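Local atomic coordinates of epidermal growth factor receptor pathway substrate 8-like protein 1 (Mus musculus, PDB entry 2CY5), a protein that probably acts as an adaptor in growth factor receptor signalling, its phosphotyrosine-binding (PTB) domain recognising peptide segments of partner proteins. Residues S9-N14 / E120-D125; R92-L97 / V109-G114; S58-L63 / Y74-I79. One frame throughout, in Å; residues are numbered along the deposited sequence.

Followed from the N terminus, the chain lays down strand 9-20 first; its opening half packs on the last helix, 118-133, so contact 1 (9-14 with 120-125) closes the longest loop. Within it lie the other two, in series. Contact 3 (58-63 with 74-79) closes first, as a hairpin leading through a 3-10 turn into strand 79-85. Contact 2 (92-97 with 109-114) is the later hairpin, just before the helix. None of the loops cross. Contact 2 pairs two strands of the sheet and touches both others: Asn14 of contact 1 meets Gln113, and Tyr74 of contact 3 meets His110. Contact 1 joins the sheet to the C-terminal helix, which contact 3 also reaches through Leu76 and Ile79.

Contact 1 of 3, residues S9-N14 / E120-D125; sequences SQYHVN and ELIRED. With CA (calcium ion), chain B.
Tyr11, on the first strand of the PTB domain, meets Ile122 and Asp125 on the C-terminal helix in a strand-to-helix contact that is apolar at one end and polar, beside a calcium ion, at the other. The two segments run roughly antiparallel, with axes 10.2 Å apart, a gap that the tyrosine ring bridges. Ile122 CG1 lies over one face of that ring, 3.7 Å from its centroid, a CH-pi contact displaced toward the rim. Its CD1 continues to Val13 CG1 (3.5 Å), and Leu121 CD2 makes a looser approach to Tyr11 CE2.

At the edge of the ring the phenol takes over: Tyr11 OH donates to Asp125 OD2 at 2.7 Å. The carboxylate is turned 72° from the ring and receives the bond on its anti side, 30° out of its own plane. With CG anti to the backbone N (chi1 -172°), it is carried to the phenol and the ion. Asp125 OD1 binds the calcium at 2.4 Å, while OD2 accepts from the tyrosine and lies within hydrogen-bonding distance of a calcium-bound water that also sits 3.0 Å from Ser9 OG. Ala6 O and five waters, that one among them, complete the shell, and another of them donates to Asp125 O. The nearby ion would probably favour the carboxylate anion.

Around this contact, backbone bonds from Tyr11 to Leu53 and from Val13 to Met51 join the strand to 49-55, whose Val55 touches Asp125. Arg123, farther round the helix, packs on Asp83 and Ala84 of strand 79-85, so the helix spans separate parts of the sheet.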
# COMPACT_ATOMS: atom_id res chain seq x y z
N SER A 9 17.04 -13.10 -8.22
CA SER A 9 18.16 -12.22 -8.35
C SER A 9 17.79 -11.02 -7.47
O SER A 9 16.55 -10.75 -7.22
CB SER A 9 18.28 -11.71 -9.79
OG SER A 9 18.34 -12.73 -10.78
N GLN A 10 18.79 -10.28 -7.06
CA GLN A 10 18.60 -8.97 -6.32
C GLN A 10 19.34 -7.84 -6.88
O GLN A 10 20.42 -7.99 -7.49
CB GLN A 10 18.99 -8.94 -4.88
CG GLN A 10 19.71 -10.15 -4.47
CD GLN A 10 20.04 -10.07 -2.99
OE1 GLN A 10 19.25 -10.52 -2.14
NE2 GLN A 10 21.17 -9.41 -2.68
N TYR A 11 18.80 -6.66 -6.68
CA TYR A 11 19.38 -5.45 -7.19
C TYR A 11 19.24 -4.34 -6.12
O TYR A 11 18.24 -4.34 -5.29
CB TYR A 11 18.56 -4.98 -8.37
CG TYR A 11 18.44 -6.06 -9.38
CD1 TYR A 11 17.32 -6.92 -9.38
CD2 TYR A 11 19.46 -6.24 -10.34
CE1 TYR A 11 17.17 -7.95 -10.35
CE2 TYR A 11 19.30 -7.27 -11.36
CZ TYR A 11 18.18 -8.08 -11.36
OH TYR A 11 17.95 -9.01 -12.29
N HIS A 12 20.27 -3.54 -5.98
CA HIS A 12 20.09 -2.41 -5.08
C HIS A 12 19.45 -1.29 -5.93
O HIS A 12 19.87 -1.05 -7.09
CB HIS A 12 21.39 -1.91 -4.55
CG HIS A 12 22.01 -2.86 -3.58
ND1 HIS A 12 22.09 -2.59 -2.23
CD2 HIS A 12 22.49 -4.12 -3.74
CE1 HIS A 12 22.59 -3.64 -1.62
NE2 HIS A 12 22.84 -4.58 -2.51
N VAL A 13 18.41 -0.63 -5.36
CA VAL A 13 17.82 0.47 -6.10
C VAL A 13 17.51 1.56 -5.06
O VAL A 13 17.54 1.27 -3.88
CB VAL A 13 16.42 0.02 -6.74
CG1 VAL A 13 16.65 -1.13 -7.72
CG2 VAL A 13 15.50 -0.37 -5.63
N ASN A 14 17.08 2.70 -5.56
CA ASN A 14 16.56 3.77 -4.68
C ASN A 14 15.08 3.89 -5.00
O ASN A 14 14.68 4.24 -6.12
CB ASN A 14 17.22 5.12 -5.11
CG ASN A 14 18.68 5.25 -4.55
OD1 ASN A 14 18.98 4.66 -3.64
ND2 ASN A 14 19.49 5.97 -5.18
N GLU A 120 16.95 -1.06 -16.92
CA GLU A 120 16.64 -1.94 -18.06
C GLU A 120 16.85 -3.41 -17.77
O GLU A 120 16.01 -4.26 -18.21
CB GLU A 120 17.53 -1.62 -19.25
CG GLU A 120 17.03 -2.37 -20.41
CD GLU A 120 15.67 -1.79 -20.87
OE1 GLU A 120 14.88 -2.65 -21.35
OE2 GLU A 120 15.47 -0.50 -20.75
N LEU A 121 17.87 -3.69 -17.01
CA LEU A 121 18.18 -5.10 -16.65
C LEU A 121 17.16 -5.59 -15.72
O LEU A 121 16.73 -6.74 -15.79
CB LEU A 121 19.56 -5.15 -15.98
CG LEU A 121 20.17 -6.50 -15.61
CD1 LEU A 121 20.49 -7.26 -16.86
CD2 LEU A 121 21.49 -6.39 -14.84
N ILE A 122 16.65 -4.70 -14.86
CA ILE A 122 15.65 -5.23 -13.85
C ILE A 122 14.30 -5.44 -14.52
O ILE A 122 13.62 -6.43 -14.20
CB ILE A 122 15.48 -4.23 -12.60
CG1 ILE A 122 16.86 -3.99 -11.87
CG2 ILE A 122 14.49 -4.84 -11.62
CD1 ILE A 122 16.84 -2.71 -10.87
N ARG A 123 13.92 -4.51 -15.42
CA ARG A 123 12.72 -4.64 -16.25
C ARG A 123 12.73 -5.98 -16.99
O ARG A 123 11.73 -6.70 -16.95
CB ARG A 123 12.64 -3.52 -17.26
CG ARG A 123 11.45 -3.73 -18.25
CD ARG A 123 11.60 -2.81 -19.42
NE ARG A 123 12.63 -3.46 -20.21
CZ ARG A 123 12.40 -4.61 -20.85
NH1 ARG A 123 11.20 -5.20 -20.79
NH2 ARG A 123 13.38 -5.18 -21.52
N GLU A 124 13.86 -6.36 -17.58
CA GLU A 124 13.83 -7.63 -18.34
C GLU A 124 13.65 -8.74 -17.44
O GLU A 124 12.97 -9.63 -17.84
CB GLU A 124 15.15 -7.89 -19.13
CG GLU A 124 15.28 -7.17 -20.42
CD GLU A 124 16.77 -7.48 -20.95
OE1 GLU A 124 17.74 -6.65 -20.70
OE2 GLU A 124 16.95 -8.59 -21.50
N ASP A 125 14.24 -8.74 -16.24
CA ASP A 125 14.11 -9.82 -15.31
C ASP A 125 12.67 -9.98 -14.79
O ASP A 125 12.03 -11.08 -14.82
CB ASP A 125 15.07 -9.55 -14.14
CG ASP A 125 15.16 -10.75 -13.17
OD1 ASP A 125 14.60 -11.80 -13.50
OD2 ASP A 125 15.84 -10.68 -12.14
CA CA B . 14.86 -14.15 -13.25
O HOH W 1 15.38 -13.31 -11.07
O HOH W 2 13.24 -13.73 -14.80
O HOH W 3 13.14 -15.18 -11.86
O HOH W 4 16.68 -13.67 -14.65
O HOH W 5 14.85 -16.04 -14.77

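Contact 2 of 3, residues R92-L97 / V109-G114; sequences RSLLLL and VHFFQG
Leu95 with Phe112 and Leu97 with His110 form the two hydrogen-bonded pairs of this antiparallel hairpin. Each exchanges two backbone bonds; Leu95 N to Phe112 O, at 2.8 Å, is typical. In the non-hydrogen-bonded pairs between and beside them, CA-H...O contacts join in, such as Phe111 CA to Leu95 O at 3.4 Å.

Apolar contacts occupy both faces. On one, Leu96 CG, anti to the backbone N (chi1 -165°), lies over one face of the Phe111 ring, offset toward its rim, 4.2 Å from the centroid, and Leu96 CD1 comes within 3.6 Å of Phe111 CZ. Leu94 CD1 approaches the same ring at Phe111 CD1, and Leu37 of helix 30-42 packs against both residues. On the other face Leu95 and Phe112 lie side by side, while Leu97 CD1 crosses to Phe112 CE1 (3.9 Å).

Polar side chains act mostly toward neighbours: His110 ND1 bonds Thr18, and Gln113 OE1 bonds Asn14. The amide of Gln113 is stacked on the guanidinium of Arg92, whose poorly ordered position is doubtful.

Chemically, the pairing satisfies the two hydrogen-bonded pairs, whereas Gly114 N at the end is buried without a partner, and the faces stay largely apolar, their polar ends tied to strand 9-20.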
# COMPACT_ATOMS: atom_id res chain seq x y z
N ARG A 92 19.79 9.06 -16.53
CA ARG A 92 19.36 7.71 -16.04
C ARG A 92 18.02 7.17 -16.31
O ARG A 92 17.02 7.85 -16.37
CB ARG A 92 19.45 7.60 -14.56
CG ARG A 92 20.72 7.47 -14.07
CD ARG A 92 20.62 6.75 -12.83
NE ARG A 92 21.46 7.37 -11.83
CZ ARG A 92 21.61 6.85 -10.63
NH1 ARG A 92 21.01 5.74 -10.33
NH2 ARG A 92 22.33 7.44 -9.69
N SER A 93 18.02 5.87 -16.09
CA SER A 93 16.82 5.13 -16.33
C SER A 93 15.98 4.96 -15.02
O SER A 93 16.48 4.82 -13.92
CB SER A 93 17.24 3.77 -16.98
OG SER A 93 16.25 3.24 -17.90
N LEU A 94 14.68 5.09 -15.13
CA LEU A 94 13.87 4.79 -13.95
C LEU A 94 13.18 3.42 -14.25
O LEU A 94 12.78 3.12 -15.40
CB LEU A 94 12.77 5.80 -13.89
CG LEU A 94 13.43 7.21 -13.65
CD1 LEU A 94 12.27 8.17 -13.50
CD2 LEU A 94 14.41 7.23 -12.38
N LEU A 95 12.95 2.67 -13.19
CA LEU A 95 12.23 1.46 -13.28
C LEU A 95 10.73 1.82 -12.84
O LEU A 95 10.48 2.39 -11.75
CB LEU A 95 12.77 0.46 -12.28
CG LEU A 95 11.82 -0.79 -12.26
CD1 LEU A 95 11.88 -1.62 -13.56
CD2 LEU A 95 12.28 -1.81 -11.04
N LEU A 96 9.77 1.56 -13.68
CA LEU A 96 8.40 1.84 -13.27
C LEU A 96 7.69 0.54 -13.07
O LEU A 96 7.78 -0.45 -13.89
CB LEU A 96 7.78 2.62 -14.38
CG LEU A 96 6.47 3.36 -14.11
CD1 LEU A 96 6.16 4.34 -15.24
CD2 LEU A 96 5.51 2.37 -14.13
N LEU A 97 7.01 0.40 -11.95
CA LEU A 97 6.18 -0.82 -11.70
C LEU A 97 4.74 -0.38 -11.36
O LEU A 97 4.54 0.46 -10.48
CB LEU A 97 6.67 -1.69 -10.52
CG LEU A 97 7.78 -2.66 -10.67
CD1 LEU A 97 8.11 -3.16 -9.20
CD2 LEU A 97 7.21 -3.81 -11.49
N VAL A 109 1.44 3.39 -8.89
CA VAL A 109 2.65 3.49 -9.70
C VAL A 109 3.85 3.54 -8.72
O VAL A 109 3.84 4.40 -7.81
CB VAL A 109 2.61 4.76 -10.50
CG1 VAL A 109 4.08 5.03 -11.09
CG2 VAL A 109 1.47 4.58 -11.54
N HIS A 110 4.84 2.68 -8.87
CA HIS A 110 6.04 2.78 -8.04
C HIS A 110 7.27 3.17 -9.01
O HIS A 110 7.45 2.54 -10.11
CB HIS A 110 6.36 1.46 -7.44
CG HIS A 110 5.27 0.83 -6.61
ND1 HIS A 110 5.11 1.13 -5.27
CD2 HIS A 110 4.27 -0.05 -6.93
CE1 HIS A 110 4.03 0.47 -4.82
NE2 HIS A 110 3.51 -0.24 -5.80
N PHE A 111 8.05 4.17 -8.65
CA PHE A 111 9.24 4.53 -9.44
C PHE A 111 10.49 4.25 -8.60
O PHE A 111 10.60 4.66 -7.38
CB PHE A 111 9.24 6.01 -9.78
CG PHE A 111 8.53 6.37 -11.02
CD1 PHE A 111 9.08 6.12 -12.24
CD2 PHE A 111 7.31 7.04 -10.94
CE1 PHE A 111 8.47 6.55 -13.42
CE2 PHE A 111 6.65 7.50 -12.12
CZ PHE A 111 7.22 7.27 -13.40
N PHE A 112 11.50 3.63 -9.29
CA PHE A 112 12.81 3.31 -8.67
C PHE A 112 13.89 3.76 -9.59
O PHE A 112 13.72 3.83 -10.80
CB PHE A 112 12.97 1.80 -8.40
CG PHE A 112 11.87 1.21 -7.58
CD1 PHE A 112 10.66 0.74 -8.21
CD2 PHE A 112 12.02 1.00 -6.25
CE1 PHE A 112 9.67 0.03 -7.49
CE2 PHE A 112 11.00 0.27 -5.44
CZ PHE A 112 9.83 -0.23 -6.09
N GLN A 113 14.99 4.20 -8.99
CA GLN A 113 16.17 4.71 -9.74
C GLN A 113 17.10 3.55 -9.69
O GLN A 113 17.31 2.93 -8.66
CB GLN A 113 16.83 5.78 -8.96
CG GLN A 113 17.94 6.40 -9.62
CD GLN A 113 18.35 7.60 -8.82
OE1 GLN A 113 18.54 7.56 -7.55
NE2 GLN A 113 18.48 8.69 -9.53
N GLY A 114 17.70 3.18 -10.80
CA GLY A 114 18.53 1.99 -10.70
C GLY A 114 19.91 2.57 -10.33
O GLY A 114 20.10 3.78 -10.52

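Contact 3 of 3, residues S58-L63 / Y74-I79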
# COMPACT_ATOMS: atom_id res chain seq x y z
N SER A 58 7.94 -16.23 -7.99
CA SER A 58 6.53 -15.99 -7.54
C SER A 58 6.22 -14.55 -7.14
O SER A 58 5.05 -14.24 -7.00
CB SER A 58 6.23 -16.83 -6.35
OG SER A 58 7.10 -16.47 -5.28
N GLN A 59 7.24 -13.70 -6.91
CA GLN A 59 7.04 -12.31 -6.44
C GLN A 59 8.19 -11.40 -6.54
O GLN A 59 9.34 -11.86 -6.74
CB GLN A 59 6.62 -12.28 -5.00
CG GLN A 59 7.58 -12.86 -4.01
CD GLN A 59 7.01 -12.80 -2.51
OE1 GLN A 59 7.74 -12.54 -1.59
NE2 GLN A 59 5.71 -13.03 -2.33
N VAL A 60 7.90 -10.11 -6.43
CA VAL A 60 8.94 -9.09 -6.37
C VAL A 60 8.91 -8.65 -4.91
O VAL A 60 7.82 -8.36 -4.35
CB VAL A 60 8.66 -7.86 -7.29
CG1 VAL A 60 9.64 -6.74 -7.03
CG2 VAL A 60 8.78 -8.31 -8.69
N THR A 61 10.06 -8.66 -4.28
CA THR A 61 10.19 -8.25 -2.85
C THR A 61 11.10 -7.06 -2.65
O THR A 61 12.11 -6.94 -3.38
CB THR A 61 10.75 -9.44 -2.06
OG1 THR A 61 9.88 -10.58 -2.27
CG2 THR A 61 10.77 -9.11 -0.63
N LEU A 62 10.79 -6.14 -1.72
CA LEU A 62 11.65 -5.02 -1.42
C LEU A 62 12.19 -5.20 0.02
O LEU A 62 11.36 -5.31 0.99
CB LEU A 62 10.88 -3.69 -1.44
CG LEU A 62 10.27 -3.50 -2.85
CD1 LEU A 62 9.36 -2.33 -2.81
CD2 LEU A 62 11.58 -3.02 -3.78
N LEU A 63 13.51 -5.16 0.21
CA LEU A 63 14.09 -5.31 1.56
C LEU A 63 14.98 -4.18 2.04
O LEU A 63 15.57 -3.45 1.23
CB LEU A 63 14.90 -6.65 1.64
CG LEU A 63 14.31 -7.84 0.82
CD1 LEU A 63 15.42 -8.79 0.24
CD2 LEU A 63 13.53 -8.61 1.72
N TYR A 74 5.24 -7.99 -3.72
CA TYR A 74 4.19 -8.03 -4.70
C TYR A 74 4.21 -9.33 -5.50
O TYR A 74 5.09 -9.56 -6.34
CB TYR A 74 4.41 -6.89 -5.67
CG TYR A 74 4.64 -5.52 -5.04
CD1 TYR A 74 5.94 -5.07 -4.77
CD2 TYR A 74 3.55 -4.68 -4.66
CE1 TYR A 74 6.20 -3.86 -4.15
CE2 TYR A 74 3.78 -3.44 -4.04
CZ TYR A 74 5.13 -3.04 -3.77
OH TYR A 74 5.47 -1.88 -3.07
N PRO A 75 3.25 -10.20 -5.26
CA PRO A 75 3.16 -11.47 -5.98
C PRO A 75 3.00 -11.08 -7.43
O PRO A 75 2.40 -10.01 -7.73
CB PRO A 75 1.86 -12.11 -5.44
CG PRO A 75 1.10 -10.96 -4.91
CD PRO A 75 2.12 -9.98 -4.30
N LEU A 76 3.45 -11.94 -8.35
CA LEU A 76 3.50 -11.56 -9.73
C LEU A 76 2.14 -11.32 -10.27
O LEU A 76 1.99 -10.55 -11.17
CB LEU A 76 4.23 -12.64 -10.52
CG LEU A 76 5.75 -12.72 -10.12
CD1 LEU A 76 6.42 -13.75 -11.14
CD2 LEU A 76 6.58 -11.35 -10.27
N ASP A 77 1.16 -11.95 -9.68
CA ASP A 77 -0.26 -11.76 -10.12
C ASP A 77 -0.74 -10.27 -9.94
O ASP A 77 -1.59 -9.84 -10.64
CB ASP A 77 -1.14 -12.62 -9.19
CG ASP A 77 -2.47 -12.82 -9.74
OD1 ASP A 77 -3.35 -13.29 -8.98
OD2 ASP A 77 -2.59 -12.49 -10.95
N ALA A 78 -0.18 -9.56 -8.93
CA ALA A 78 -0.43 -8.15 -8.62
C ALA A 78 0.29 -7.20 -9.57
O ALA A 78 -0.08 -6.05 -9.65
CB ALA A 78 0.05 -7.88 -7.14
N ILE A 79 1.30 -7.59 -10.33
CA ILE A 79 1.97 -6.59 -11.24
C ILE A 79 1.26 -6.39 -12.54
O ILE A 79 1.10 -7.31 -13.29
CB ILE A 79 3.49 -7.07 -11.43
CG1 ILE A 79 4.06 -7.22 -10.03
CG2 ILE A 79 4.29 -6.15 -12.29
CD1 ILE A 79 5.53 -7.65 -10.01
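Val60 and Tyr74 face each other as a hydrogen-bonded antiparallel pair, and each satisfies the other's backbone. Val60 N donates to Tyr74 O at 2.9 Å, and Tyr74 N returns a nearly straight bond to Val60 O of 2.7 Å (174°). Next along, Gln59 and Pro75 form a non-hydrogen-bonded pair, where the proline's lack of an N-H costs the strand no bond. Beyond it Leu76 N reaches Ser58 O at 3.1 Å. Gln59 O has its partner in Ser56 OG. Where the chain leaves the strand, Pro75 O accepts from Ala78 N and Leu76 O from Ile79 N, bonds that wind 76-78 into a 3-10 turn.

On the face of Val60 and Tyr74 the side chains are apolar. Val60 CG2, anti to the carbonyl carbon, meets Ile79 CD1 at 3.6 Å and, more loosely, Leu76 CD2. Leu76 CG itself lies 3.5 Å from Ser58 C, and Leu62 CD1 sits in the plane of the Tyr74 ring, at its edge, 3.8 Å from CE1. An alanine in place of Leu76 would probably open a gap against the Ser58-Gln59 backbone and take one apolar neighbour, Leu76 CD2, from Val60 CG2.

Leu76 also packs on Ala129 and Tyr133, and Ile79 on Leu130, all of helix 118-133. A hairpin whose second strand passes through a tight turn into strand 79-85, at the opposite end of the strand order, with the C-terminal helix packed over the junction, is characteristic of the PH-like superfold to which PTB domains belong.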